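Local structure of Serine/threonine-protein kinase Tel1 (6SKY) at residues A[1679-1684]-A[1791-1796]; A[2161-2166]-A[2239-2244]; A[2206-2211]-A[2246-2251]. The protein is probably a serine/threonine kinase that senses DNA damage and activates checkpoint signalling by phosphorylating proteins at [ST]-Q sites with ATP. One frame throughout, in Å; residues are numbered along the deposited sequence.

Contacts 2 and 3 are neighbours, their centres 12 Å apart, whereas contact 1 lies far off: its centre is 60 Å from that of contact 2 and 67 Å from that of contact 3, and contacts 1 and 3 fall on opposite sides of the chain's centre. Along the chain contact 1 closes before the others open, while the segments of contacts 2 and 3 alternate, all four within the FAT region. These two contacts meet directly: L2243 CD2 packs 3.5 Å from M2208 CE, and L2166 CD2 lies 4.1 Å from E2209 CB. All three contacts belong to helical scaffold, away from the ATP-analogue pocket and its magnesium ion.

Contact 1: A[1679-1684]-A[1791-1796]; sequences KSLTIS and KGFAER
L1681 reaches from helix 1670-1684 towards F1793 and R1796, which sit in the first turn of helix 1793-1808, and its two methyls divide the work. CB points to the other segment but stops short of it, and CG carries the fork across. From there CD2 approaches the F1793 ring obliquely, 4.1 Å from CD1 and equally 4.1 Å from CE1 of that ring. The other branch, CD1, lies at the edge of the R1796 guanidinium, in its plane, 4.0 Å from NH2. With its CG anti to the backbone N (chi1 -176°), F1793 holds its ring towards L1681. R1796 comes round by bends at chi2 and chi3, which also bring NH2 to 4.1 Å from S1680 OG; that hydroxyl is hydrogen-bonded to L1677 O. I1786 of helix 1783-1789 touches both L1681 and F1793, while A1693 of helix 1687-1706 packs on L1681, so the leucine is buried where several solenoid helices meet. The chemistry is therefore dispersive at the core, with a cationic group at its border: the contact is loose van der Waals packing, without directional bonding between the two segments.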
loop_
_atom_site.group_PDB
_atom_site.type_symbol
_atom_site.label_atom_id
_atom_site.label_comp_id
_atom_site.label_asym_id
_atom_site.label_seq_id
_atom_site.Cartn_x
_atom_site.Cartn_y
_atom_site.Cartn_z
ATOM N N LYS A 1679 3.397 59.325 29.443
ATOM C CA LYS A 1679 2.719 59.198 30.723
ATOM C C LYS A 1679 3.285 58.050 31.538
ATOM O O LYS A 1679 3.420 58.160 32.760
ATOM C CB LYS A 1679 1.226 58.998 30.504
ATOM C CG LYS A 1679 0.455 58.789 31.773
ATOM C CD LYS A 1679 -0.941 58.300 31.480
ATOM C CE LYS A 1679 -0.912 56.921 30.870
ATOM N NZ LYS A 1679 -2.274 56.447 30.530
ATOM N N SER A 1680 3.621 56.935 30.889
ATOM C CA SER A 1680 4.178 55.818 31.637
ATOM C C SER A 1680 5.520 56.148 32.270
ATOM O O SER A 1680 5.969 55.407 33.147
ATOM C CB SER A 1680 4.330 54.602 30.737
ATOM O OG SER A 1680 5.518 54.688 29.979
ATOM N N LEU A 1681 6.166 57.236 31.857
ATOM C CA LEU A 1681 7.439 57.634 32.436
ATOM C C LEU A 1681 7.283 58.385 33.747
ATOM O O LEU A 1681 8.249 58.480 34.508
ATOM C CB LEU A 1681 8.207 58.508 31.454
ATOM C CG LEU A 1681 9.422 57.891 30.796
ATOM C CD1 LEU A 1681 9.069 56.540 30.249
ATOM C CD2 LEU A 1681 9.893 58.807 29.702
ATOM N N THR A 1682 6.101 58.930 34.024
ATOM C CA THR A 1682 5.900 59.649 35.274
ATOM C C THR A 1682 5.872 58.694 36.457
ATOM O O THR A 1682 6.402 59.009 37.527
ATOM C CB THR A 1682 4.607 60.456 35.215
ATOM O OG1 THR A 1682 3.513 59.583 34.932
ATOM C CG2 THR A 1682 4.688 61.499 34.139
ATOM N N ILE A 1683 5.273 57.517 36.283
ATOM C CA ILE A 1683 5.091 56.581 37.385
ATOM C C ILE A 1683 6.187 55.537 37.465
ATOM O O ILE A 1683 6.214 54.764 38.434
ATOM C CB ILE A 1683 3.726 55.871 37.289
ATOM C CG1 ILE A 1683 3.723 54.898 36.116
ATOM C CG2 ILE A 1683 2.617 56.881 37.116
ATOM C CD1 ILE A 1683 2.399 54.226 35.896
ATOM N N SER A 1684 7.090 55.481 36.492
ATOM C CA SER A 1684 8.059 54.401 36.422
ATOM C C SER A 1684 9.497 54.876 36.351
ATOM O O SER A 1684 10.403 54.039 36.271
ATOM C CB SER A 1684 7.769 53.501 35.213
ATOM O OG SER A 1684 8.033 54.168 33.995
ATOM N N LYS A 1791 16.501 55.686 28.730
ATOM C CA LYS A 1791 17.071 54.535 28.049
ATOM C C LYS A 1791 15.964 53.626 27.534
ATOM O O LYS A 1791 15.032 53.293 28.269
ATOM C CB LYS A 1791 17.984 53.763 28.997
ATOM C CG LYS A 1791 18.243 52.332 28.586
ATOM C CD LYS A 1791 19.047 51.602 29.646
ATOM C CE LYS A 1791 19.267 50.151 29.268
ATOM N NZ LYS A 1791 20.191 49.466 30.212
ATOM N N GLY A 1792 16.077 53.222 26.273
ATOM C CA GLY A 1792 15.093 52.353 25.671
ATOM C C GLY A 1792 13.809 53.026 25.261
ATOM O O GLY A 1792 12.868 52.334 24.871
ATOM N N PHE A 1793 13.736 54.351 25.341
ATOM C CA PHE A 1793 12.534 55.063 24.938
ATOM C C PHE A 1793 12.463 55.243 23.435
ATOM O O PHE A 1793 11.368 55.234 22.864
ATOM C CB PHE A 1793 12.487 56.420 25.629
ATOM C CG PHE A 1793 11.241 57.198 25.365
ATOM C CD1 PHE A 1793 10.096 56.950 26.081
ATOM C CD2 PHE A 1793 11.224 58.198 24.426
ATOM C CE1 PHE A 1793 8.960 57.669 25.850
ATOM C CE2 PHE A 1793 10.085 58.916 24.195
ATOM C CZ PHE A 1793 8.954 58.650 24.907
ATOM N N ALA A 1794 13.612 55.397 22.782
ATOM C CA ALA A 1794 13.625 55.647 21.347
ATOM C C ALA A 1794 13.129 54.442 20.569
ATOM O O ALA A 1794 12.406 54.594 19.583
ATOM C CB ALA A 1794 15.026 56.030 20.899
ATOM N N GLU A 1795 13.495 53.238 20.995
ATOM C CA GLU A 1795 12.996 52.053 20.316
ATOM C C GLU A 1795 11.497 51.882 20.500
ATOM O O GLU A 1795 10.822 51.376 19.601
ATOM C CB GLU A 1795 13.728 50.813 20.810
ATOM C CG GLU A 1795 15.151 50.710 20.315
ATOM C CD GLU A 1795 16.134 51.455 21.190
ATOM O OE1 GLU A 1795 15.920 51.502 22.419
ATOM O OE2 GLU A 1795 17.126 51.991 20.652
ATOM N N ARG A 1796 10.955 52.282 21.646
ATOM C CA ARG A 1796 9.519 52.161 21.846
ATOM C C ARG A 1796 8.750 53.244 21.112
ATOM O O ARG A 1796 7.581 53.041 20.777
ATOM C CB ARG A 1796 9.175 52.207 23.335
ATOM C CG ARG A 1796 9.972 51.247 24.176
ATOM C CD ARG A 1796 9.183 50.727 25.359
ATOM N NE ARG A 1796 8.661 51.784 26.218
ATOM C CZ ARG A 1796 9.366 52.409 27.156
ATOM N NH1 ARG A 1796 10.636 52.096 27.355
ATOM N NH2 ARG A 1796 8.801 53.358 27.891
#

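Contact 2: A[2161-2166]-A[2239-2244]; sequences QIRGML and QSVPLS
V2241 makes an apolar loop-to-helix contact in the FAT region: it stands in the connection between helices 2220-2232 and 2245-2259 and pushes its two methyls against I2162, R2163 and L2166 of helix 2154-2174. The backbones come nearest at R2163 and V2241, whose CA atoms are 7.4 Å apart. CG1 of V2241 is anti to the backbone N (chi1 -168°), which leaves CG2 beside that nitrogen and spreads the two branches over different partners. The closer pairing is that of V2241 CG1 with L2166 CD1, 3.7 Å apart, where the side chains meet at a slant; the leucine is extended at its second torsion (chi2 174°), putting CD1 forward. V2241 CG2 serves the preceding turn, lying 4.2 Å from I2162 CG2. The same methyl is 4.3 Å from R2163 NE, so the arginine borders the valine with its side chain, its guanidinium set obliquely to the methyl. I2162 and L2166 are one helical turn apart, joined by the backbone bond from L2166 N to I2162 O (3.0 Å), and so offer their methyls on one side of the helix. V2202 touches both I2162 and V2241, and A2205 of helix 2203-2217 also packs on V2241. The loop is tied down further by S2240 OG, hydrogen-bonded to S2201 O, and its last residue, S2244, takes the N-cap position of the next helix. A linker between successive helices that rests on a helix much earlier in the chain fits the alpha-solenoid of the FAT domain, whose sequence family belongs to the TPR clan.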
loop_
_atom_site.group_PDB
_atom_site.type_symbol
_atom_site.label_atom_id
_atom_site.label_comp_id
_atom_site.label_asym_id
_atom_site.label_seq_id
_atom_site.Cartn_x
_atom_site.Cartn_y
_atom_site.Cartn_z
ATOM N N GLN A 2161 5.124 0.850 35.370
ATOM C CA GLN A 2161 5.819 0.967 34.094
ATOM C C GLN A 2161 5.042 0.283 32.980
ATOM O O GLN A 2161 4.909 0.823 31.876
ATOM C CB GLN A 2161 7.210 0.365 34.206
ATOM C CG GLN A 2161 7.983 0.388 32.929
ATOM C CD GLN A 2161 9.203 -0.470 32.995
ATOM O OE1 GLN A 2161 9.411 -1.191 33.956
ATOM N NE2 GLN A 2161 10.022 -0.404 31.970
ATOM N N ILE A 2162 4.520 -0.909 33.258
ATOM C CA ILE A 2162 3.732 -1.634 32.267
ATOM C C ILE A 2162 2.505 -0.830 31.868
ATOM O O ILE A 2162 2.186 -0.697 30.681
ATOM C CB ILE A 2162 3.351 -3.019 32.812
ATOM C CG1 ILE A 2162 4.587 -3.901 32.873
ATOM C CG2 ILE A 2162 2.294 -3.657 31.958
ATOM C CD1 ILE A 2162 4.366 -5.157 33.607
ATOM N N ARG A 2163 1.795 -0.281 32.851
ATOM C CA ARG A 2163 0.596 0.487 32.541
ATOM C C ARG A 2163 0.911 1.728 31.711
ATOM O O ARG A 2163 0.179 2.051 30.766
ATOM C CB ARG A 2163 -0.117 0.873 33.824
ATOM C CG ARG A 2163 -0.638 -0.294 34.595
ATOM C CD ARG A 2163 -1.927 0.084 35.251
ATOM N NE ARG A 2163 -2.422 -0.955 36.139
ATOM C CZ ARG A 2163 -2.237 -0.958 37.452
ATOM N NH1 ARG A 2163 -2.727 -1.946 38.187
ATOM N NH2 ARG A 2163 -1.565 0.025 38.033
ATOM N N GLY A 2164 1.982 2.444 32.052
ATOM C CA GLY A 2164 2.370 3.589 31.247
ATOM C C GLY A 2164 2.694 3.212 29.817
ATOM O O GLY A 2164 2.339 3.930 28.877
ATOM N N MET A 2165 3.357 2.073 29.627
ATOM C CA MET A 2165 3.672 1.627 28.274
ATOM C C MET A 2165 2.416 1.289 27.482
ATOM O O MET A 2165 2.319 1.618 26.295
ATOM C CB MET A 2165 4.599 0.426 28.325
ATOM C CG MET A 2165 6.063 0.768 28.378
ATOM S SD MET A 2165 7.066 -0.681 28.724
ATOM C CE MET A 2165 8.459 -0.369 27.662
ATOM N N LEU A 2166 1.448 0.623 28.107
ATOM C CA LEU A 2166 0.224 0.286 27.383
ATOM C C LEU A 2166 -0.555 1.539 26.995
ATOM O O LEU A 2166 -1.145 1.613 25.905
ATOM C CB LEU A 2166 -0.630 -0.656 28.224
ATOM C CG LEU A 2166 0.004 -2.014 28.521
ATOM C CD1 LEU A 2166 -0.841 -2.812 29.465
ATOM C CD2 LEU A 2166 0.214 -2.780 27.255
ATOM N N GLN A 2239 -4.948 -11.938 37.187
ATOM C CA GLN A 2239 -4.165 -11.166 36.229
ATOM C C GLN A 2239 -4.198 -9.707 36.639
ATOM O O GLN A 2239 -5.259 -9.083 36.586
ATOM C CB GLN A 2239 -4.733 -11.335 34.821
ATOM C CG GLN A 2239 -3.734 -11.214 33.699
ATOM C CD GLN A 2239 -3.150 -12.547 33.308
ATOM O OE1 GLN A 2239 -3.573 -13.583 33.798
ATOM N NE2 GLN A 2239 -2.175 -12.528 32.422
ATOM N N SER A 2240 -3.060 -9.166 37.058
ATOM C CA SER A 2240 -2.942 -7.723 37.160
ATOM C C SER A 2240 -2.905 -7.129 35.758
ATOM O O SER A 2240 -2.570 -7.809 34.787
ATOM C CB SER A 2240 -1.698 -7.341 37.949
ATOM O OG SER A 2240 -0.688 -8.310 37.777
ATOM N N VAL A 2241 -3.241 -5.848 35.657
ATOM C CA VAL A 2241 -3.606 -5.263 34.368
ATOM C C VAL A 2241 -4.712 -6.132 33.783
ATOM O O VAL A 2241 -4.453 -6.937 32.880
ATOM C CB VAL A 2241 -2.414 -5.159 33.405
ATOM C CG1 VAL A 2241 -2.786 -4.302 32.228
ATOM C CG2 VAL A 2241 -1.216 -4.588 34.105
ATOM N N PRO A 2242 -5.941 -6.023 34.283
ATOM C CA PRO A 2242 -6.967 -7.025 33.981
ATOM C C PRO A 2242 -7.303 -7.080 32.501
ATOM O O PRO A 2242 -6.968 -6.199 31.709
ATOM C CB PRO A 2242 -8.175 -6.557 34.799
ATOM C CG PRO A 2242 -7.663 -5.501 35.709
ATOM C CD PRO A 2242 -6.501 -4.885 35.020
ATOM N N LEU A 2243 -7.994 -8.152 32.135
ATOM C CA LEU A 2243 -8.428 -8.367 30.762
ATOM C C LEU A 2243 -9.672 -9.235 30.820
ATOM O O LEU A 2243 -9.603 -10.373 31.287
ATOM C CB LEU A 2243 -7.333 -9.030 29.939
ATOM C CG LEU A 2243 -7.758 -9.646 28.613
ATOM C CD1 LEU A 2243 -8.229 -8.574 27.660
ATOM C CD2 LEU A 2243 -6.614 -10.421 28.017
ATOM N N SER A 2244 -10.801 -8.700 30.374
ATOM C CA SER A 2244 -12.043 -9.450 30.416
ATOM C C SER A 2244 -12.089 -10.467 29.290
ATOM O O SER A 2244 -11.525 -10.261 28.218
ATOM C CB SER A 2244 -13.240 -8.512 30.322
ATOM O OG SER A 2244 -13.072 -7.577 29.282
#

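Contact 3: A[2206-2211]-A[2246-2251]; sequences IKMEAA and SDLLSK
M2208 of helix 2203-2217 bridges to D2247, L2248 and K2251 of helix 2245-2259, two helices of the FAT alpha-solenoid that run nearly parallel, their short segments crossing at 20° with axes 13.1 Å apart. At that spacing the backbones stay well separated, and long side chains must span the gap. Helix 2220-2232, between the two in sequence, flanks both of them, A2210 touching its M2226, A2211 its L2227 and L2248 its D2231.

The apolar part rests on the methionine. The M2208 side chain leaves its helix extended at chi1 (175°), and the turn at chi3 (-45°) swings its terminal methyl over to L2248. The two side chains meet obliquely. That methyl is thus held between a leucine of the partner helix and L2243, which belongs to the loop of contact 2.

The sulfur has looser neighbours, one polar and one aliphatic. M2208 SD lies 4.5 Å from D2247 OD1, a distant approach and not a bond. On the following turn the aliphatic stem of K2251 flanks the same sulfur, SD to CD being 4.3 Å. Beyond that stem K2251 NZ makes a weak hydrogen bond with N2212 OD1 of helix 2203-2217, so the charged end of the lysine reaches across to that helix.

Within helix 2245-2259, K2251 N donates to D2247 O (2.9 Å), which sets these two side chains one turn apart. The neighbouring E2209 faces elsewhere and forms a salt bridge with R2173. Where the methionine meets its leucine partner, M2208 CE and L2248 CD1, both methyl carbons, lie 3.6 Å apart.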
loop_
_atom_site.group_PDB
_atom_site.type_symbol
_atom_site.label_atom_id
_atom_site.label_comp_id
_atom_site.label_asym_id
_atom_site.label_seq_id
_atom_site.Cartn_x
_atom_site.Cartn_y
_atom_site.Cartn_z
ATOM N N ILE A 2206 0.168 -8.069 27.716
ATOM C CA ILE A 2206 1.341 -7.854 26.884
ATOM C C ILE A 2206 1.238 -8.650 25.590
ATOM O O ILE A 2206 1.612 -8.166 24.512
ATOM C CB ILE A 2206 2.604 -8.201 27.685
ATOM C CG1 ILE A 2206 2.830 -7.139 28.755
ATOM C CG2 ILE A 2206 3.787 -8.300 26.783
ATOM C CD1 ILE A 2206 3.960 -7.427 29.665
ATOM N N LYS A 2207 0.689 -9.861 25.657
ATOM C CA LYS A 2207 0.485 -10.624 24.436
ATOM C C LYS A 2207 -0.630 -10.034 23.589
ATOM O O LYS A 2207 -0.563 -10.096 22.358
ATOM C CB LYS A 2207 0.212 -12.083 24.773
ATOM C CG LYS A 2207 1.453 -12.817 25.226
ATOM C CD LYS A 2207 1.193 -14.288 25.459
ATOM C CE LYS A 2207 0.199 -14.500 26.579
ATOM N NZ LYS A 2207 -0.064 -15.935 26.842
ATOM N N MET A 2208 -1.633 -9.420 24.208
ATOM C CA MET A 2208 -2.637 -8.726 23.416
ATOM C C MET A 2208 -2.066 -7.490 22.744
ATOM O O MET A 2208 -2.458 -7.160 21.623
ATOM C CB MET A 2208 -3.823 -8.352 24.283
ATOM C CG MET A 2208 -4.846 -7.524 23.556
ATOM S SD MET A 2208 -6.439 -7.606 24.352
ATOM C CE MET A 2208 -6.499 -9.359 24.648
ATOM N N GLU A 2209 -1.132 -6.801 23.393
ATOM C CA GLU A 2209 -0.465 -5.690 22.726
ATOM C C GLU A 2209 0.365 -6.170 21.544
ATOM O O GLU A 2209 0.402 -5.520 20.493
ATOM C CB GLU A 2209 0.399 -4.927 23.720
ATOM C CG GLU A 2209 1.164 -3.785 23.105
ATOM C CD GLU A 2209 0.295 -2.908 22.224
ATOM O OE1 GLU A 2209 -0.837 -2.575 22.642
ATOM O OE2 GLU A 2209 0.741 -2.553 21.109
ATOM N N ALA A 2210 1.037 -7.309 21.693
ATOM C CA ALA A 2210 1.782 -7.866 20.568
ATOM C C ALA A 2210 0.859 -8.226 19.413
ATOM O O ALA A 2210 1.186 -7.988 18.242
ATOM C CB ALA A 2210 2.569 -9.085 21.022
ATOM N N ALA A 2211 -0.302 -8.802 19.720
ATOM C CA ALA A 2211 -1.267 -9.116 18.677
ATOM C C ALA A 2211 -1.775 -7.856 17.994
ATOM O O ALA A 2211 -2.009 -7.853 16.784
ATOM C CB ALA A 2211 -2.426 -9.911 19.257
ATOM N N SER A 2246 -14.777 -11.387 27.671
ATOM C CA SER A 2246 -15.734 -11.025 26.639
ATOM C C SER A 2246 -15.152 -10.038 25.646
ATOM O O SER A 2246 -15.459 -10.120 24.457
ATOM C CB SER A 2246 -16.998 -10.450 27.260
ATOM O OG SER A 2246 -16.766 -9.144 27.728
ATOM N N ASP A 2247 -14.292 -9.123 26.085
ATOM C CA ASP A 2247 -13.662 -8.241 25.114
ATOM C C ASP A 2247 -12.622 -8.982 24.292
ATOM O O ASP A 2247 -12.471 -8.704 23.101
ATOM C CB ASP A 2247 -13.056 -7.025 25.805
ATOM C CG ASP A 2247 -11.708 -7.302 26.415
ATOM O OD1 ASP A 2247 -10.698 -7.285 25.683
ATOM O OD2 ASP A 2247 -11.651 -7.516 27.640
ATOM N N LEU A 2248 -11.934 -9.954 24.885
ATOM C CA LEU A 2248 -11.047 -10.808 24.109
ATOM C C LEU A 2248 -11.825 -11.618 23.085
ATOM O O LEU A 2248 -11.426 -11.717 21.920
ATOM C CB LEU A 2248 -10.265 -11.727 25.041
ATOM C CG LEU A 2248 -9.405 -12.807 24.395
ATOM C CD1 LEU A 2248 -8.351 -12.204 23.525
ATOM C CD2 LEU A 2248 -8.781 -13.657 25.452
ATOM N N LEU A 2249 -12.946 -12.206 23.499
ATOM C CA LEU A 2249 -13.730 -13.017 22.577
ATOM C C LEU A 2249 -14.301 -12.181 21.448
ATOM O O LEU A 2249 -14.311 -12.614 20.294
ATOM C CB LEU A 2249 -14.847 -13.731 23.320
ATOM C CG LEU A 2249 -14.436 -14.993 24.056
ATOM C CD1 LEU A 2249 -15.638 -15.608 24.685
ATOM C CD2 LEU A 2249 -13.798 -15.956 23.108
ATOM N N SER A 2250 -14.778 -10.976 21.748
ATOM C CA SER A 2250 -15.333 -10.149 20.689
ATOM C C SER A 2250 -14.245 -9.595 19.781
ATOM O O SER A 2250 -14.485 -9.388 18.591
ATOM C CB SER A 2250 -16.170 -9.028 21.286
ATOM O OG SER A 2250 -15.362 -8.106 21.971
ATOM N N LYS A 2251 -13.038 -9.387 20.301
ATOM C CA LYS A 2251 -11.922 -9.010 19.444
ATOM C C LYS A 2251 -11.559 -10.129 18.479
ATOM O O LYS A 2251 -11.336 -9.882 17.287
ATOM C CB LYS A 2251 -10.730 -8.642 20.310
ATOM C CG LYS A 2251 -9.650 -7.887 19.618
ATOM C CD LYS A 2251 -8.544 -7.636 20.592
ATOM C CE LYS A 2251 -7.508 -6.722 20.020
ATOM N NZ LYS A 2251 -8.056 -5.365 19.811
#